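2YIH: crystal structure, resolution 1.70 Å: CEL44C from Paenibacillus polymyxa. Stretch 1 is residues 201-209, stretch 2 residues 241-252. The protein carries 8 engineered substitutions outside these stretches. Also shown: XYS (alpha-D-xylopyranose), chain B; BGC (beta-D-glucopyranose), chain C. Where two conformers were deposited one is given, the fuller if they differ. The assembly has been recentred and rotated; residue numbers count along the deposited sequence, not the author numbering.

Stretch 1, residues 201-209: EKVGAKELV
Stretch 2 (241-252) DLQTAPDWDSVK

The contact is organised by one carboxylate that receives the start of a helix from the other stretch. Asp 247 points its CA-to-CB bond toward stretch 1 and, with chi1 at 63° (p) and chi2 at -12°, offers both oxygens to the first turn of the helix that begins at Ala 205. Ala 205 N donates to Asp 247 OD1 at 2.8 Å (159°), and Lys 206 N donates to Asp 247 OD2 at 3.0 Å (169°). Free amides at a helix start need acceptors, and here the acceptor comes from a residue more than forty positions away in sequence. A water extends the pattern by one residue, accepting from Glu 207 N at 3.0 Å and donating to Asp 247 OD2 at 2.8 Å.

Gly 204 holds the N-cap position at phi/psi -85/156, its CA 3.5 Å from Asp 247 OD1; an ideal CB there would lie 3.5 Å from Asp 247 OD2. Within its own stretch, Gly 204 N donates to Glu 207 OE1 at 3.0 Å, with Glu 207 at chi1 177° (t), while Leu 208 N closes the first helical turn on Gly 204 O at 2.9 Å. The CA atoms of Gly 204 and Ala 245 set the register, 5.3 Å apart.

The second direct anchor is Lys 202, extended at phi/psi -61/130 with chi angles m, t, p, p. Its NZ donates to Gln 243 O at 2.7 Å. That carbonyl is presented by an unusual backbone: Leu 242, Gln 243 and Thr 244 all have phi near 54° and psi near 50°, before Ala 245 returns to -54/141 and opens a type I turn to Trp 248. Thr 244 N to Asp 241 OD1 (2.8 Å) and Ala 245 N to Asp 241 O (3.0 Å) brace this run. Gln 243 turns its side-chain end away, where NE2 donates to XYS O4 at 3.1 Å and BGC O3 at 3.0 Å. A second water donates to Val 203 O at 2.7 Å and Leu 242 O at 2.9 Å, joining the two backbones.

Packing fills in around these bonds. Leu 242 (t, p) places CD2 3.8 Å from Val 203 CG1 and 3.7 Å from Ala 205 CA, and CD1 3.9 Å from CD2 of Leu 208 (t, p). The small Ala 205 CB fits 4.0 Å from Val 251 CG2 and 4.5 Å from Trp 248 CE3, at the edge of the indole. Pro 246, C-gamma endo, brings CD within 3.7 Å of Val 203 O. Together the stretches bury 503 Å².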

ATOM      1  N   GLU A 201     -15.758 -16.525  14.934  1.00 12.08           N
ATOM      2  CA  GLU A 201     -15.561 -17.696  14.064  1.00 12.43           C
ATOM      3  C   GLU A 201     -14.637 -17.332  12.904  1.00 12.61           C
ATOM      4  O   GLU A 201     -14.618 -16.162  12.461  1.00 12.14           O
ATOM      5  CB  GLU A 201     -16.915 -18.230  13.538  1.00 14.07           C
ATOM      6  CG  GLU A 201     -17.810 -18.808  14.647  1.00 16.06           C
ATOM      7  CD  GLU A 201     -19.091 -19.463  14.116  1.00 18.61           C
ATOM      8  OE1 GLU A 201     -19.022 -20.187  13.098  0.50 18.96           O
ATOM      9  OE2 GLU A 201     -20.147 -19.285  14.754  0.50 19.50           O
ATOM     10  N   LYS A 202     -13.847 -18.296  12.438  1.00 11.70           N
ATOM     11  CA  LYS A 202     -13.020 -18.052  11.249  1.00 11.82           C
ATOM     12  C   LYS A 202     -13.935 -17.731  10.065  1.00 11.62           C
ATOM     13  O   LYS A 202     -14.931 -18.425   9.825  1.00 11.74           O
ATOM     14  CB  LYS A 202     -12.158 -19.257  10.901  1.00 11.81           C
ATOM     15  CG  LYS A 202     -11.039 -19.513  11.918  1.00 11.80           C
ATOM     16  CD  LYS A 202     -10.307 -20.836  11.637  1.00 12.76           C
ATOM     17  CE  LYS A 202      -9.490 -20.769  10.325  1.00 13.07           C
ATOM     18  NZ  LYS A 202      -8.531 -19.596  10.307  1.00 13.23           N
ATOM     19  N   VAL A 203     -13.637 -16.648   9.354  1.00 10.37           N
ATOM     20  CA  VAL A 203     -14.425 -16.279   8.166  1.00  9.69           C
ATOM     21  C   VAL A 203     -14.433 -17.411   7.115  1.00  9.46           C
ATOM     22  O   VAL A 203     -13.401 -18.077   6.864  1.00  9.79           O
ATOM     23  CB  VAL A 203     -13.888 -14.926   7.543  1.00  9.39           C
ATOM     24  CG1 VAL A 203     -12.542 -15.186   6.832  1.00  9.60           C
ATOM     25  CG2 VAL A 203     -14.909 -14.340   6.541  1.00  9.17           C
ATOM     26  N   GLY A 204     -15.599 -17.626   6.497  1.00  9.19           N
ATOM     27  CA  GLY A 204     -15.690 -18.577   5.361  1.00  9.60           C
ATOM     28  C   GLY A 204     -15.332 -17.929   4.038  1.00  9.18           C
ATOM     29  O   GLY A 204     -15.387 -16.689   3.911  1.00  9.20           O
ATOM     30  N   ALA A 205     -14.906 -18.738   3.067  1.00  9.41           N
ATOM     31  CA  ALA A 205     -14.649 -18.213   1.713  1.00  9.62           C
ATOM     32  C   ALA A 205     -15.934 -17.724   1.070  1.00  9.74           C
ATOM     33  O   ALA A 205     -15.979 -16.604   0.548  1.00  9.87           O
ATOM     34  CB  ALA A 205     -13.967 -19.239   0.841  1.00  9.68           C
ATOM     35  N   LYS A 206     -17.000 -18.527   1.135  1.00  9.57           N
ATOM     36  CA  LYS A 206     -18.284 -18.087   0.584  1.00 10.05           C
ATOM     37  C   LYS A 206     -18.843 -16.928   1.392  1.00  9.39           C
ATOM     38  O   LYS A 206     -19.350 -15.956   0.817  1.00  9.54           O
ATOM     39  CB  LYS A 206     -19.290 -19.247   0.517  1.00 10.67           C
ATOM     40  CG  LYS A 206     -20.638 -18.842  -0.105  1.00 12.83           C
ATOM     41  CD  LYS A 206     -21.672 -19.941   0.120  0.50 12.66           C
ATOM     42  CE  LYS A 206     -22.936 -19.704  -0.713  0.50 13.94           C
ATOM     43  NZ  LYS A 206     -23.729 -18.555  -0.221  0.50 14.54           N
ATOM     44  N   GLU A 207     -18.728 -17.013   2.723  1.00  9.30           N
ATOM     45  CA  GLU A 207     -19.143 -15.891   3.586  1.00  9.18           C
ATOM     46  C   GLU A 207     -18.506 -14.569   3.132  1.00  8.93           C
ATOM     47  O   GLU A 207     -19.171 -13.537   3.065  1.00  8.93           O
ATOM     48  CB  GLU A 207     -18.752 -16.148   5.051  1.00  9.20           C
ATOM     49  CG  GLU A 207     -19.098 -14.959   5.945  1.00  9.77           C
ATOM     50  CD  GLU A 207     -18.514 -15.075   7.344  1.00 10.17           C
ATOM     51  OE1 GLU A 207     -17.849 -16.093   7.643  1.00 10.25           O
ATOM     52  OE2 GLU A 207     -18.706 -14.131   8.141  1.00 10.40           O
ATOM     53  N   LEU A 208     -17.195 -14.604   2.941  1.00  8.83           N
ATOM     54  CA  LEU A 208     -16.456 -13.392   2.568  1.00  8.70           C
ATOM     55  C   LEU A 208     -16.990 -12.827   1.249  1.00  9.07           C
ATOM     56  O   LEU A 208     -17.237 -11.624   1.141  1.00  7.95           O
ATOM     57  CB  LEU A 208     -14.972 -13.678   2.484  1.00  9.15           C
ATOM     58  CG  LEU A 208     -14.133 -12.433   2.156  1.00  8.80           C
ATOM     59  CD1 LEU A 208     -14.442 -11.269   3.115  1.00  8.85           C
ATOM     60  CD2 LEU A 208     -12.657 -12.805   2.171  1.00  9.11           C
ATOM     61  N   VAL A 209     -17.174 -13.691   0.255  1.00  9.06           N
ATOM     62  CA  VAL A 209     -17.733 -13.224  -1.023  1.00  9.52           C
ATOM     63  C   VAL A 209     -19.131 -12.627  -0.842  1.00  9.70           C
ATOM     64  O   VAL A 209     -19.429 -11.559  -1.364  1.00  9.37           O
ATOM     65  CB  VAL A 209     -17.748 -14.342  -2.087  1.00  9.73           C
ATOM     66  CG1 VAL A 209     -18.635 -13.930  -3.309  1.00 10.02           C
ATOM     67  CG2 VAL A 209     -16.325 -14.643  -2.526  1.00 10.05           C
ATOM     68  N   ASP A 241      -5.424 -19.889   1.053  1.00 11.75           N
ATOM     69  CA  ASP A 241      -6.686 -20.590   1.333  1.00 11.94           C
ATOM     70  C   ASP A 241      -7.486 -19.866   2.408  1.00 11.40           C
ATOM     71  O   ASP A 241      -8.266 -20.474   3.187  1.00 10.59           O
ATOM     72  CB  ASP A 241      -6.413 -22.073   1.706  1.00 13.13           C
ATOM     73  CG  ASP A 241      -5.606 -22.236   3.001  1.00 15.07           C
ATOM     74  OD1 ASP A 241      -5.203 -21.240   3.655  1.00 14.07           O
ATOM     75  OD2 ASP A 241      -5.342 -23.404   3.368  1.00 15.69           O
ATOM     76  N   LEU A 242      -7.342 -18.542   2.412  1.00 10.44           N
ATOM     77  CA  LEU A 242      -8.048 -17.731   3.376  1.00  9.74           C
ATOM     78  C   LEU A 242      -7.815 -18.226   4.826  1.00 10.28           C
ATOM     79  O   LEU A 242      -8.731 -18.316   5.626  1.00 11.07           O
ATOM     80  CB  LEU A 242      -9.550 -17.605   3.009  1.00  9.12           C
ATOM     81  CG  LEU A 242     -10.283 -16.440   3.702  1.00  8.89           C
ATOM     82  CD1 LEU A 242      -9.725 -15.067   3.250  1.00  8.46           C
ATOM     83  CD2 LEU A 242     -11.784 -16.514   3.383  1.00  9.20           C
ATOM     84  N   GLN A 243      -6.555 -18.488   5.136  1.00  9.98           N
ATOM     85  CA  GLN A 243      -6.116 -18.976   6.449  1.00 11.06           C
ATOM     86  C   GLN A 243      -6.878 -20.245   6.831  1.00 11.79           C
ATOM     87  O   GLN A 243      -7.448 -20.340   7.905  1.00 12.48           O
ATOM     88  CB  GLN A 243      -6.235 -17.874   7.532  1.00 11.14           C
ATOM     89  CG  GLN A 243      -5.411 -18.170   8.781  1.00 11.44           C
ATOM     90  CD  GLN A 243      -3.923 -17.969   8.578  1.00 12.68           C
ATOM     91  OE1 GLN A 243      -3.453 -17.461   7.528  1.00 12.01           O
ATOM     92  NE2 GLN A 243      -3.145 -18.398   9.581  1.00 14.77           N
ATOM     93  N   THR A 244      -6.881 -21.208   5.916  1.00 12.60           N
ATOM     94  CA  THR A 244      -7.582 -22.500   6.150  1.00 13.85           C
ATOM     95  C   THR A 244      -9.052 -22.247   6.500  1.00 13.13           C
ATOM     96  O   THR A 244      -9.570 -22.739   7.523  1.00 12.80           O
ATOM     97  CB  THR A 244      -6.909 -23.344   7.287  1.00 15.78           C
ATOM     98  OG1 THR A 244      -5.488 -23.242   7.189  1.00 16.93           O
ATOM     99  CG2 THR A 244      -7.310 -24.828   7.169  1.00 17.19           C
ATOM    100  N   ALA A 245      -9.751 -21.490   5.646  1.00 12.84           N
ATOM    101  CA  ALA A 245     -11.174 -21.220   5.842  1.00 12.88           C
ATOM    102  C   ALA A 245     -11.919 -22.557   5.983  1.00 13.46           C
ATOM    103  O   ALA A 245     -11.595 -23.525   5.276  1.00 13.91           O
ATOM    104  CB  ALA A 245     -11.741 -20.422   4.669  1.00 12.95           C
ATOM    105  N   PRO A 246     -12.904 -22.612   6.879  1.00 14.18           N
ATOM    106  CA  PRO A 246     -13.587 -23.900   7.128  1.00 14.81           C
ATOM    107  C   PRO A 246     -14.250 -24.523   5.905  1.00 14.94           C
ATOM    108  O   PRO A 246     -14.329 -25.759   5.823  1.00 16.26           O
ATOM    109  CB  PRO A 246     -14.636 -23.554   8.195  1.00 15.27           C
ATOM    110  CG  PRO A 246     -14.650 -22.036   8.289  1.00 16.11           C
ATOM    111  CD  PRO A 246     -13.271 -21.608   7.890  1.00 15.27           C
ATOM    112  N   ASP A 247     -14.711 -23.700   4.967  1.00 13.82           N
ATOM    113  CA  ASP A 247     -15.298 -24.182   3.729  1.00 14.09           C
ATOM    114  C   ASP A 247     -14.359 -24.315   2.531  1.00 14.79           C
ATOM    115  O   ASP A 247     -14.813 -24.617   1.428  1.00 15.38           O
ATOM    116  CB  ASP A 247     -16.562 -23.382   3.369  1.00 14.44           C
ATOM    117  CG  ASP A 247     -16.270 -21.910   3.106  1.00 13.70           C
ATOM    118  OD1 ASP A 247     -15.135 -21.462   3.432  1.00 13.31           O
ATOM    119  OD2 ASP A 247     -17.140 -21.244   2.503  1.00 13.81           O
ATOM    120  N   TRP A 248     -13.057 -24.107   2.723  1.00 14.32           N
ATOM    121  CA  TRP A 248     -12.143 -24.066   1.574  1.00 15.25           C
ATOM    122  C   TRP A 248     -12.178 -25.373   0.755  1.00 17.07           C
ATOM    123  O   TRP A 248     -12.255 -25.336  -0.477  1.00 17.86           O
ATOM    124  CB  TRP A 248     -10.684 -23.775   1.996  1.00 14.31           C
ATOM    125  CG  TRP A 248      -9.735 -23.748   0.797  1.00 14.94           C
ATOM    126  CD1 TRP A 248      -8.636 -24.533   0.598  1.00 15.56           C
ATOM    127  CD2 TRP A 248      -9.819 -22.881  -0.346  1.00 14.90           C
ATOM    128  NE1 TRP A 248      -8.043 -24.226  -0.609  1.00 15.51           N
ATOM    129  CE2 TRP A 248      -8.733 -23.196  -1.192  1.00 15.51           C
ATOM    130  CE3 TRP A 248     -10.704 -21.864  -0.727  1.00 15.00           C
ATOM    131  CZ2 TRP A 248      -8.530 -22.562  -2.431  1.00 15.51           C
ATOM    132  CZ3 TRP A 248     -10.507 -21.228  -1.958  1.00 15.45           C
ATOM    133  CH2 TRP A 248      -9.432 -21.592  -2.799  1.00 15.92           C
ATOM    134  N   ASP A 249     -12.105 -26.516   1.431  1.00 18.08           N
ATOM    135  CA  ASP A 249     -12.113 -27.795   0.694  1.00 20.67           C
ATOM    136  C   ASP A 249     -13.366 -27.961  -0.158  1.00 21.08           C
ATOM    137  O   ASP A 249     -13.292 -28.487  -1.281  1.00 21.57           O
ATOM    138  CB  ASP A 249     -11.940 -28.979   1.653  1.00 23.65           C
ATOM    139  CG  ASP A 249     -10.506 -29.163   2.077  1.00 25.99           C
ATOM    140  OD1 ASP A 249      -9.617 -28.562   1.440  1.00 28.09           O
ATOM    141  OD2 ASP A 249     -10.272 -29.841   3.097  1.00 28.59           O
ATOM    142  N   SER A 250     -14.490 -27.459   0.347  1.00 20.26           N
ATOM    143  CA  SER A 250     -15.760 -27.555  -0.367  0.50 20.99           C
ATOM    144  C   SER A 250     -15.879 -26.632  -1.584  1.00 21.98           C
ATOM    145  O   SER A 250     -16.670 -26.904  -2.502  1.00 23.06           O
ATOM    146  CB  SER A 250     -16.942 -27.351   0.590  0.50 21.35           C
ATOM    147  OG  SER A 250     -17.225 -25.978   0.809  0.50 22.18           O
ATOM    148  N   VAL A 251     -15.146 -25.520  -1.587  1.00 20.36           N
ATOM    149  CA  VAL A 251     -15.293 -24.549  -2.678  1.00 20.46           C
ATOM    150  C   VAL A 251     -14.083 -24.445  -3.607  1.00 20.28           C
ATOM    151  O   VAL A 251     -14.187 -23.839  -4.682  1.00 22.71           O
ATOM    152  CB  VAL A 251     -15.654 -23.118  -2.158  1.00 20.78           C
ATOM    153  CG1 VAL A 251     -16.934 -23.151  -1.291  1.00 21.10           C
ATOM    154  CG2 VAL A 251     -14.471 -22.527  -1.399  1.00 19.83           C
ATOM    155  N   LYS A 252     -12.954 -25.047  -3.239  1.00 18.87           N
ATOM    156  CA  LYS A 252     -11.711 -24.786  -3.959  1.00 20.29           C
ATOM    157  C   LYS A 252     -11.751 -25.293  -5.403  1.00 20.88           C
ATOM    158  O   LYS A 252     -11.024 -24.793  -6.260  1.00 19.66           O
ATOM    159  CB  LYS A 252     -10.520 -25.389  -3.238  1.00 20.77           C
ATOM    160  CG  LYS A 252     -10.525 -26.904  -3.162  1.00 23.27           C
ATOM    161  CD  LYS A 252      -9.439 -27.377  -2.230  1.00 25.27           C
ATOM    162  CE  LYS A 252      -9.445 -28.899  -2.137  1.00 28.31           C
ATOM    163  NZ  LYS A 252      -8.491 -29.338  -1.096  1.00 31.21           N
TER
HETATM  164  C1  XYS B   6      -2.521 -15.314  13.697  1.00 25.35           C
HETATM  165  C2  XYS B   6      -2.434 -16.590  14.523  1.00 26.71           C
HETATM  166  C3  XYS B   6      -2.810 -17.756  13.624  1.00 26.33           C
HETATM  167  C4  XYS B   6      -4.242 -17.555  13.167  1.00 25.54           C
HETATM  168  C5  XYS B   6      -4.441 -16.187  12.508  1.00 24.85           C
HETATM  169  O2  XYS B   6      -1.113 -16.767  15.036  1.00 27.37           O
HETATM  170  O3  XYS B   6      -2.773 -18.971  14.372  1.00 27.41           O
HETATM  171  O4  XYS B   6      -4.570 -18.640  12.286  1.00 26.22           O
HETATM  172  O5  XYS B   6      -3.881 -15.113  13.301  1.00 23.91           O
HETATM  173  C2  BGC C   3       0.720 -19.509   9.381  1.00 28.04           C
HETATM  174  C3  BGC C   3       0.703 -17.992   9.351  1.00 26.73           C
HETATM  175  C4  BGC C   3       2.024 -17.462   9.917  1.00 26.14           C
HETATM  176  C5  BGC C   3       3.238 -18.162   9.326  1.00 25.55           C
HETATM  177  C6  BGC C   3       4.514 -17.763  10.067  1.00 27.96           C
HETATM  178  C1  BGC C   3       1.957 -20.031   8.658  1.00 26.48           C
HETATM  179  O2  BGC C   3      -0.477 -19.987   8.789  1.00 27.87           O
HETATM  180  O3  BGC C   3      -0.348 -17.485  10.175  1.00 25.27           O
HETATM  181  O4  BGC C   3       2.126 -16.094   9.579  1.00 24.07           O
HETATM  182  O5  BGC C   3       3.084 -19.573   9.396  1.00 24.65           O
HETATM  183  O6  BGC C   3       4.315 -18.045  11.461  1.00 28.34           O
HETATM  184  O   HOH W   1     -10.822 -18.305   7.597  1.00 11.18           O
HETATM  185  O   HOH W   2     -18.636 -19.608   4.156  1.00 10.97           O